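PDB 5H28: oxysterol-binding protein homolog 1 from Saccharomyces cerevisiae, which carries sterols and other lipids between membranes in a hydrophobic pocket, and uses its ankyrin-repeat domain, the part described here, to reach the nucleus-vacuole junction through NVJ1. Local coordinates for residues A[143-148]-A[171-176]; A[148-152]-A[182-186]; A[1-6]-A[36-40]. One frame throughout, in Å; residues are numbered along the deposited sequence.

Interaction 1 (A[143-148]-A[171-176]); sequences YVAETA and RNAELL
Tyr143 of helix 130-156 lies flat on the guanidinium of Arg171. CG stands anti to the backbone N (chi1 176°), which carries the ring across to the 171-176 segment. CB lies 3.9 Å from Arg171 NH2. CG and CD1 sit beneath NH1, with CD1 3.4 Å from Arg171 NH1. CE1 also faces NH1, and CD2 is under CZ. CE2 and CZ lie near Asn172 OD1 as well as Arg171 CD. The two planes are 8° apart with centres 3.7 Å apart, a parallel stack with cation-pi character. CD2 also touches Leu175 CD1. At the tip, Tyr143 OH donates to Asn172 OD1 at 2.6 Å, tilted 28° from the carbonyl plane. Water 1 joins that hydroxyl to Thr147 OG1 and Asn172 ND2. The opposite face of the ring carries Thr147 OG1 near its rim. Arg171 extends fully along its chain, and its NE forms a salt bridge with Asp113, a second hold that probably keeps the guanidinium in place on the ring. A leucine in place of Tyr143 would probably leave Asn172 OD1 without its hydroxyl donor and the guanidinium without its aromatic platform. Further along, Val144 CG2 packs on Leu175 CD2 at 4.1 Å, and water 2 bridges the carbonyls of Val144 and Leu175. The contact packs short helix 172-175 against long helix 130-156 in a strand-free ankyrin-repeat domain of helices and loops.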
loop_
_atom_site.group_PDB
_atom_site.type_symbol
_atom_site.label_atom_id
_atom_site.label_comp_id
_atom_site.label_asym_id
_atom_site.label_seq_id
_atom_site.Cartn_x
_atom_site.Cartn_y
_atom_site.Cartn_z
ATOM N N TYR A 143 -3.086 11.047 -4.364
ATOM C CA TYR A 143 -3.433 9.651 -4.125
ATOM C C TYR A 143 -4.133 9.485 -2.777
ATOM O O TYR A 143 -5.094 8.726 -2.657
ATOM C CB TYR A 143 -2.185 8.764 -4.150
ATOM C CG TYR A 143 -2.489 7.325 -3.806
ATOM C CD1 TYR A 143 -3.086 6.477 -4.739
ATOM C CD2 TYR A 143 -2.230 6.827 -2.532
ATOM C CE1 TYR A 143 -3.419 5.169 -4.408
ATOM C CE2 TYR A 143 -2.560 5.520 -2.189
ATOM C CZ TYR A 143 -3.155 4.696 -3.134
ATOM O OH TYR A 143 -3.491 3.404 -2.807
ATOM N N VAL A 144 -3.639 10.181 -1.759
ATOM C CA VAL A 144 -4.234 10.100 -0.433
ATOM C C VAL A 144 -5.689 10.568 -0.466
ATOM O O VAL A 144 -6.568 9.922 0.108
ATOM C CB VAL A 144 -3.427 10.944 0.585
ATOM C CG1 VAL A 144 -4.194 11.075 1.895
ATOM C CG2 VAL A 144 -2.078 10.283 0.838
ATOM N N ALA A 145 -5.942 11.680 -1.148
ATOM C CA ALA A 145 -7.299 12.206 -1.236
ATOM C C ALA A 145 -8.208 11.257 -2.012
ATOM O O ALA A 145 -9.345 11.005 -1.607
ATOM C CB ALA A 145 -7.292 13.585 -1.895
ATOM N N GLU A 146 -7.714 10.721 -3.121
ATOM C CA GLU A 146 -8.525 9.806 -3.920
ATOM C C GLU A 146 -8.803 8.499 -3.185
ATOM O O GLU A 146 -9.879 7.922 -3.325
ATOM C CB GLU A 146 -7.855 9.538 -5.268
ATOM C CG GLU A 146 -7.855 10.762 -6.175
ATOM C CD GLU A 146 -7.235 10.499 -7.531
ATOM O OE1 GLU A 146 -7.311 11.394 -8.399
ATOM O OE2 GLU A 146 -6.669 9.404 -7.731
ATOM N N THR A 147 -7.842 8.040 -2.392
ATOM C CA THR A 147 -8.015 6.805 -1.637
ATOM C C THR A 147 -8.998 7.010 -0.481
ATOM O O THR A 147 -9.748 6.101 -0.127
ATOM C CB THR A 147 -6.653 6.295 -1.126
ATOM O OG1 THR A 147 -5.878 5.857 -2.249
ATOM C CG2 THR A 147 -6.826 5.130 -0.156
ATOM N N ALA A 148 -9.004 8.205 0.103
ATOM C CA ALA A 148 -9.941 8.491 1.181
ATOM C C ALA A 148 -11.342 8.388 0.577
ATOM O O ALA A 148 -12.267 7.856 1.194
ATOM C CB ALA A 148 -9.702 9.889 1.736
ATOM N N ARG A 171 0.444 -0.169 0.178
ATOM C CA ARG A 171 0.573 1.282 0.197
ATOM C C ARG A 171 -0.460 1.941 1.109
ATOM O O ARG A 171 -0.164 2.923 1.785
ATOM C CB ARG A 171 0.430 1.844 -1.217
ATOM C CG ARG A 171 0.813 3.308 -1.334
ATOM C CD ARG A 171 0.521 3.846 -2.719
ATOM N NE ARG A 171 1.044 5.196 -2.890
ATOM C CZ ARG A 171 0.862 5.934 -3.977
ATOM N NH1 ARG A 171 0.163 5.454 -4.997
ATOM N NH2 ARG A 171 1.381 7.152 -4.045
ATOM N N ASN A 172 -1.673 1.404 1.130
ATOM C CA ASN A 172 -2.708 1.987 1.969
ATOM C C ASN A 172 -2.495 1.738 3.453
ATOM O O ASN A 172 -3.073 2.428 4.288
ATOM C CB ASN A 172 -4.084 1.486 1.535
ATOM C CG ASN A 172 -4.499 2.045 0.194
ATOM O OD1 ASN A 172 -3.922 3.026 -0.286
ATOM N ND2 ASN A 172 -5.505 1.436 -0.418
ATOM N N ALA A 173 -1.655 0.763 3.783
ATOM C CA ALA A 173 -1.377 0.466 5.182
ATOM C C ALA A 173 -0.847 1.716 5.886
ATOM O O ALA A 173 -1.078 1.908 7.079
ATOM C CB ALA A 173 -0.365 -0.662 5.281
ATOM N N GLU A 174 -0.143 2.567 5.141
ATOM C CA GLU A 174 0.416 3.795 5.700
ATOM C C GLU A 174 -0.235 5.081 5.194
ATOM O O GLU A 174 -0.117 6.126 5.835
ATOM C CB GLU A 174 1.923 3.868 5.426
ATOM C CG GLU A 174 2.803 3.558 6.629
ATOM C CD GLU A 174 2.617 2.148 7.153
ATOM O OE1 GLU A 174 2.883 1.191 6.395
ATOM O OE2 GLU A 174 2.205 1.998 8.323
ATOM N N LEU A 175 -0.920 5.020 4.055
ATOM C CA LEU A 175 -1.545 6.222 3.508
ATOM C C LEU A 175 -3.036 6.374 3.786
ATOM O O LEU A 175 -3.633 7.398 3.452
ATOM C CB LEU A 175 -1.278 6.320 2.005
ATOM C CG LEU A 175 0.200 6.543 1.665
ATOM C CD1 LEU A 175 0.345 6.787 0.177
ATOM C CD2 LEU A 175 0.746 7.730 2.453
ATOM N N LEU A 176 -3.634 5.349 4.380
ATOM C CA LEU A 176 -5.044 5.393 4.747
ATOM C C LEU A 176 -5.135 4.924 6.192
ATOM O O LEU A 176 -4.926 3.749 6.486
ATOM C CB LEU A 176 -5.891 4.479 3.856
ATOM C CG LEU A 176 -7.367 4.392 4.277
ATOM C CD1 LEU A 176 -8.015 5.771 4.178
ATOM C CD2 LEU A 176 -8.105 3.402 3.394
HETATM O O HOH W 1 -6.522 2.839 -2.803
HETATM O O HOH W 2 -6.119 8.065 2.240
#

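Interaction 2 (A[148-152]-A[182-186]); sequences AQEFR and DPETG
Arg152 reaches Asp182 by a bend at chi3 (-59°), which turns its guanidinium back alongside its own helix. Asp182 holds CG anti to its backbone N, and this presents the carboxylate to the arginine. Arg152 NH2 then donates to Asp182 OD1 at 2.8 Å, in a salt bridge with an N-H...O angle of 160°. The acceptor lies in the guanidinium plane and uses its syn lone pair, although the two flat groups stand almost perpendicular, 84° apart. The other oxygen serves the loop. Asp182 OD2 accepts from Glu184 N at 2.8 Å, met from above the carboxylate plane, and from Thr185 N at 2.9 Å, on the anti lone pair. These bonds make an Asx turn and an Asx motif, in the loop before helix 189-196, where the predicted third ankyrin repeat begins. One carboxylate thus both shapes the turn and ties it to helix 130-156. Glu184 CB lies over one guanidinium face, while Gln149 CA of the helix lies over the opposite one. Water 3 donates to Asp182 OD1 at 2.6 Å and to the carbonyl oxygen of Ala148. One turn earlier on the helix than Arg152, Ala148 CB rests against Pro183 CG at 3.7 Å.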
loop_
_atom_site.group_PDB
_atom_site.type_symbol
_atom_site.label_atom_id
_atom_site.label_comp_id
_atom_site.label_asym_id
_atom_site.label_seq_id
_atom_site.Cartn_x
_atom_site.Cartn_y
_atom_site.Cartn_z
ATOM N N ALA A 148 -9.004 8.205 0.103
ATOM C CA ALA A 148 -9.941 8.491 1.181
ATOM C C ALA A 148 -11.342 8.388 0.577
ATOM O O ALA A 148 -12.267 7.856 1.194
ATOM C CB ALA A 148 -9.702 9.889 1.736
ATOM N N GLN A 149 -11.482 8.910 -0.637
ATOM C CA GLN A 149 -12.745 8.862 -1.350
ATOM C C GLN A 149 -13.102 7.406 -1.649
ATOM O O GLN A 149 -14.239 6.988 -1.437
ATOM C CB GLN A 149 -12.640 9.652 -2.657
ATOM C CG GLN A 149 -13.850 9.520 -3.566
ATOM C CD GLN A 149 -14.447 10.862 -3.931
ATOM O OE1 GLN A 149 -13.818 11.671 -4.613
ATOM N NE2 GLN A 149 -15.669 11.110 -3.472
ATOM N N GLU A 150 -12.128 6.636 -2.124
ATOM C CA GLU A 150 -12.372 5.230 -2.445
ATOM C C GLU A 150 -12.878 4.477 -1.218
ATOM O O GLU A 150 -13.808 3.673 -1.304
ATOM C CB GLU A 150 -11.096 4.560 -2.962
ATOM C CG GLU A 150 -11.346 3.156 -3.491
ATOM C CD GLU A 150 -10.113 2.488 -4.087
ATOM O OE1 GLU A 150 -10.265 1.393 -4.674
ATOM O OE2 GLU A 150 -9.004 3.045 -3.971
ATOM N N PHE A 151 -12.260 4.744 -0.073
ATOM C CA PHE A 151 -12.653 4.096 1.169
ATOM C C PHE A 151 -14.090 4.481 1.534
ATOM O O PHE A 151 -14.894 3.614 1.898
ATOM C CB PHE A 151 -11.669 4.483 2.282
ATOM C CG PHE A 151 -11.855 3.722 3.565
ATOM C CD1 PHE A 151 -11.886 2.329 3.580
ATOM C CD2 PHE A 151 -11.956 4.402 4.775
ATOM C CE1 PHE A 151 -12.013 1.624 4.785
ATOM C CE2 PHE A 151 -12.084 3.708 5.987
ATOM C CZ PHE A 151 -12.113 2.319 5.992
ATOM N N ARG A 152 -14.421 5.770 1.415
ATOM C CA ARG A 152 -15.779 6.238 1.721
ATOM C C ARG A 152 -16.802 5.575 0.808
ATOM O O ARG A 152 -17.882 5.186 1.251
ATOM C CB ARG A 152 -15.899 7.758 1.552
ATOM C CG ARG A 152 -15.112 8.598 2.559
ATOM C CD ARG A 152 -15.638 10.036 2.603
ATOM N NE ARG A 152 -15.565 10.720 1.309
ATOM C CZ ARG A 152 -14.474 11.297 0.809
ATOM N NH1 ARG A 152 -14.525 11.892 -0.375
ATOM N NH2 ARG A 152 -13.331 11.289 1.485
ATOM N N ASP A 182 -11.478 11.630 8.271
ATOM C CA ASP A 182 -11.576 11.733 6.822
ATOM C C ASP A 182 -11.332 13.191 6.428
ATOM O O ASP A 182 -11.861 14.105 7.059
ATOM C CB ASP A 182 -12.961 11.299 6.360
ATOM C CG ASP A 182 -13.128 11.411 4.864
ATOM O OD1 ASP A 182 -12.744 10.467 4.147
ATOM O OD2 ASP A 182 -13.632 12.452 4.404
ATOM N N PRO A 183 -10.541 13.425 5.368
ATOM C CA PRO A 183 -10.240 14.788 4.913
ATOM C C PRO A 183 -11.412 15.623 4.403
ATOM O O PRO A 183 -11.332 16.851 4.380
ATOM C CB PRO A 183 -9.183 14.561 3.836
ATOM C CG PRO A 183 -9.601 13.243 3.251
ATOM C CD PRO A 183 -9.892 12.430 4.494
ATOM N N GLU A 184 -12.493 14.967 3.993
ATOM C CA GLU A 184 -13.664 15.673 3.474
ATOM C C GLU A 184 -14.783 15.863 4.494
ATOM O O GLU A 184 -15.369 16.941 4.584
ATOM C CB GLU A 184 -14.228 14.938 2.253
ATOM C CG GLU A 184 -13.457 15.156 0.961
ATOM C CD GLU A 184 -13.477 16.604 0.508
ATOM O OE1 GLU A 184 -14.569 17.209 0.492
ATOM O OE2 GLU A 184 -12.401 17.135 0.158
ATOM N N THR A 185 -15.079 14.816 5.257
ATOM C CA THR A 185 -16.145 14.876 6.251
ATOM C C THR A 185 -15.625 15.173 7.650
ATOM O O THR A 185 -16.353 15.698 8.495
ATOM C CB THR A 185 -16.909 13.545 6.328
ATOM O OG1 THR A 185 -16.050 12.539 6.886
ATOM C CG2 THR A 185 -17.357 13.109 4.947
ATOM N N GLY A 186 -14.368 14.822 7.892
ATOM C CA GLY A 186 -13.785 15.035 9.202
ATOM C C GLY A 186 -14.188 13.938 10.176
ATOM O O GLY A 186 -13.757 13.933 11.326
HETATM O O HOH W 3 -11.873 8.024 4.269
#

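Interaction 3 (A[1-6]-A[36-40]); sequences SKPLLK and NVQQV
Leu5 and Val40 form the apolar part of this contact between helix 2-15 and helix 35-42. Leu5 CB meets Val40 CG2 at 3.9 Å. The CD1 branch of Leu5 goes further, to the backbone of the second helix, where it lies 3.6 Å from Val37 N. It also touches Val37 CG2 and Asn36 CB. Val40 CG2 is shared, since Lys2 CG packs on it too, and Val40 CG1 approaches Lys6 CA. Phe29, from the loop before helix 35-42, touches Leu5, Val37 and Val40 and extends this apolar patch. Asn36 adds van der Waals contacts: its OD1 lies 3.8 Å from Lys2 CB, and its ND2 lies 3.7 Å from Ser1 CB. The short segments 2-6 and 36-40 run in roughly the same direction, with axes 9.3 Å apart and a crossing angle of -43°. They pack the N-terminal helix on helix 35-42, within which the predicted first ankyrin repeat begins, at Val40. The one polar contact starts from Lys2. This residue has CG anti to the backbone N (chi1 167°) and bends at chi3, which swings its amine across to Gln39. Lys2 NZ is modelled 2.5 Å from Gln39 OE1, so short that the details of this hydrogen bond are doubtful.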
loop_
_atom_site.group_PDB
_atom_site.type_symbol
_atom_site.label_atom_id
_atom_site.label_comp_id
_atom_site.label_asym_id
_atom_site.label_seq_id
_atom_site.Cartn_x
_atom_site.Cartn_y
_atom_site.Cartn_z
ATOM N N SER A 1 29.452 -16.635 -10.789
ATOM C CA SER A 1 28.400 -16.688 -11.833
ATOM C C SER A 1 27.432 -15.519 -11.715
ATOM O O SER A 1 26.904 -15.039 -12.718
ATOM C CB SER A 1 27.620 -17.998 -11.750
ATOM O OG SER A 1 26.699 -18.104 -12.824
ATOM N N LYS A 2 27.180 -15.070 -10.489
ATOM C CA LYS A 2 26.282 -13.936 -10.291
ATOM C C LYS A 2 26.929 -12.679 -10.866
ATOM O O LYS A 2 26.279 -11.909 -11.571
ATOM C CB LYS A 2 25.964 -13.719 -8.810
ATOM C CG LYS A 2 25.300 -12.371 -8.546
ATOM C CD LYS A 2 24.980 -12.153 -7.082
ATOM C CE LYS A 2 23.749 -12.927 -6.662
ATOM N NZ LYS A 2 23.328 -12.539 -5.288
ATOM N N PRO A 3 28.219 -12.446 -10.562
ATOM C CA PRO A 3 28.891 -11.257 -11.093
ATOM C C PRO A 3 28.827 -11.243 -12.617
ATOM O O PRO A 3 28.691 -10.189 -13.236
ATOM C CB PRO A 3 30.320 -11.414 -10.580
ATOM C CG PRO A 3 30.123 -12.109 -9.271
ATOM C CD PRO A 3 29.103 -13.167 -9.628
ATOM N N LEU A 4 28.922 -12.423 -13.219
ATOM C CA LEU A 4 28.866 -12.528 -14.670
ATOM C C LEU A 4 27.479 -12.137 -15.167
ATOM O O LEU A 4 27.348 -11.401 -16.144
ATOM C CB LEU A 4 29.213 -13.951 -15.118
ATOM C CG LEU A 4 29.219 -14.211 -16.629
ATOM C CD1 LEU A 4 30.162 -15.363 -16.947
ATOM C CD2 LEU A 4 27.807 -14.514 -17.107
ATOM N N LEU A 5 26.443 -12.618 -14.489
ATOM C CA LEU A 5 25.076 -12.299 -14.883
ATOM C C LEU A 5 24.771 -10.811 -14.735
ATOM O O LEU A 5 24.062 -10.234 -15.559
ATOM C CB LEU A 5 24.081 -13.117 -14.056
ATOM C CG LEU A 5 24.043 -14.619 -14.342
ATOM C CD1 LEU A 5 23.174 -15.310 -13.308
ATOM C CD2 LEU A 5 23.512 -14.870 -15.746
ATOM N N LYS A 6 25.309 -10.195 -13.688
ATOM C CA LYS A 6 25.095 -8.774 -13.442
ATOM C C LYS A 6 25.741 -7.920 -14.530
ATOM O O LYS A 6 25.129 -6.982 -15.038
ATOM C CB LYS A 6 25.666 -8.388 -12.074
ATOM C CG LYS A 6 25.556 -6.909 -11.747
ATOM C CD LYS A 6 26.094 -6.622 -10.353
ATOM C CE LYS A 6 26.119 -5.136 -10.057
ATOM N NZ LYS A 6 27.071 -4.407 -10.941
ATOM N N ASN A 36 21.328 -17.757 -8.790
ATOM C CA ASN A 36 21.979 -16.546 -9.274
ATOM C C ASN A 36 21.129 -15.852 -10.321
ATOM O O ASN A 36 21.008 -14.626 -10.318
ATOM C CB ASN A 36 23.353 -16.874 -9.853
ATOM C CG ASN A 36 24.285 -17.472 -8.823
ATOM O OD1 ASN A 36 24.393 -16.968 -7.705
ATOM N ND2 ASN A 36 24.968 -18.547 -9.193
ATOM N N VAL A 37 20.545 -16.638 -11.219
ATOM C CA VAL A 37 19.687 -16.096 -12.262
ATOM C C VAL A 37 18.520 -15.356 -11.621
ATOM O O VAL A 37 18.212 -14.226 -11.991
ATOM C CB VAL A 37 19.154 -17.223 -13.177
ATOM C CG1 VAL A 37 18.024 -16.707 -14.060
ATOM C CG2 VAL A 37 20.293 -17.758 -14.041
ATOM N N GLN A 38 17.881 -15.998 -10.650
ATOM C CA GLN A 38 16.753 -15.399 -9.951
ATOM C C GLN A 38 17.144 -14.125 -9.209
ATOM O O GLN A 38 16.462 -13.110 -9.301
ATOM C CB GLN A 38 16.161 -16.396 -8.951
ATOM C CG GLN A 38 15.408 -17.553 -9.580
ATOM C CD GLN A 38 14.121 -17.113 -10.239
ATOM O OE1 GLN A 38 13.293 -16.445 -9.620
ATOM N NE2 GLN A 38 13.941 -17.487 -11.500
ATOM N N GLN A 39 18.250 -14.180 -8.476
ATOM C CA GLN A 39 18.695 -13.031 -7.708
ATOM C C GLN A 39 18.999 -11.804 -8.557
ATOM O O GLN A 39 18.673 -10.682 -8.165
ATOM C CB GLN A 39 19.905 -13.415 -6.861
ATOM C CG GLN A 39 19.535 -14.358 -5.726
ATOM C CD GLN A 39 20.737 -14.909 -4.996
ATOM O OE1 GLN A 39 21.600 -14.160 -4.546
ATOM N NE2 GLN A 39 20.792 -16.228 -4.860
ATOM N N VAL A 40 19.620 -12.007 -9.714
ATOM C CA VAL A 40 19.942 -10.886 -10.586
ATOM C C VAL A 40 18.683 -10.340 -11.256
ATOM O O VAL A 40 18.545 -9.127 -11.421
ATOM C CB VAL A 40 20.981 -11.293 -11.653
ATOM C CG1 VAL A 40 21.166 -10.172 -12.675
ATOM C CG2 VAL A 40 22.312 -11.590 -10.975
#

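Interaction 3 comes first along the chain and closes before the other two open. It joins the N-terminal helix 2-15 to helix 35-42. Interactions 1 and 2 both use helix 130-156 and share Ala148. Their centres are 10 Å apart, and Leu176 CD2 packs on Phe151 CG at 3.8 Å. Their segments alternate in sequence, so one long helix receives first helix 172-175 and then the loop before helix 189-196. The centre of interaction 3 is about 36 Å from that of interaction 1 and 46 Å from that of interaction 2. Interactions 1 and 2 thus form one neighbourhood; interaction 3 lies across the chain's centre from interaction 2 in this elongated ankyrin-repeat domain.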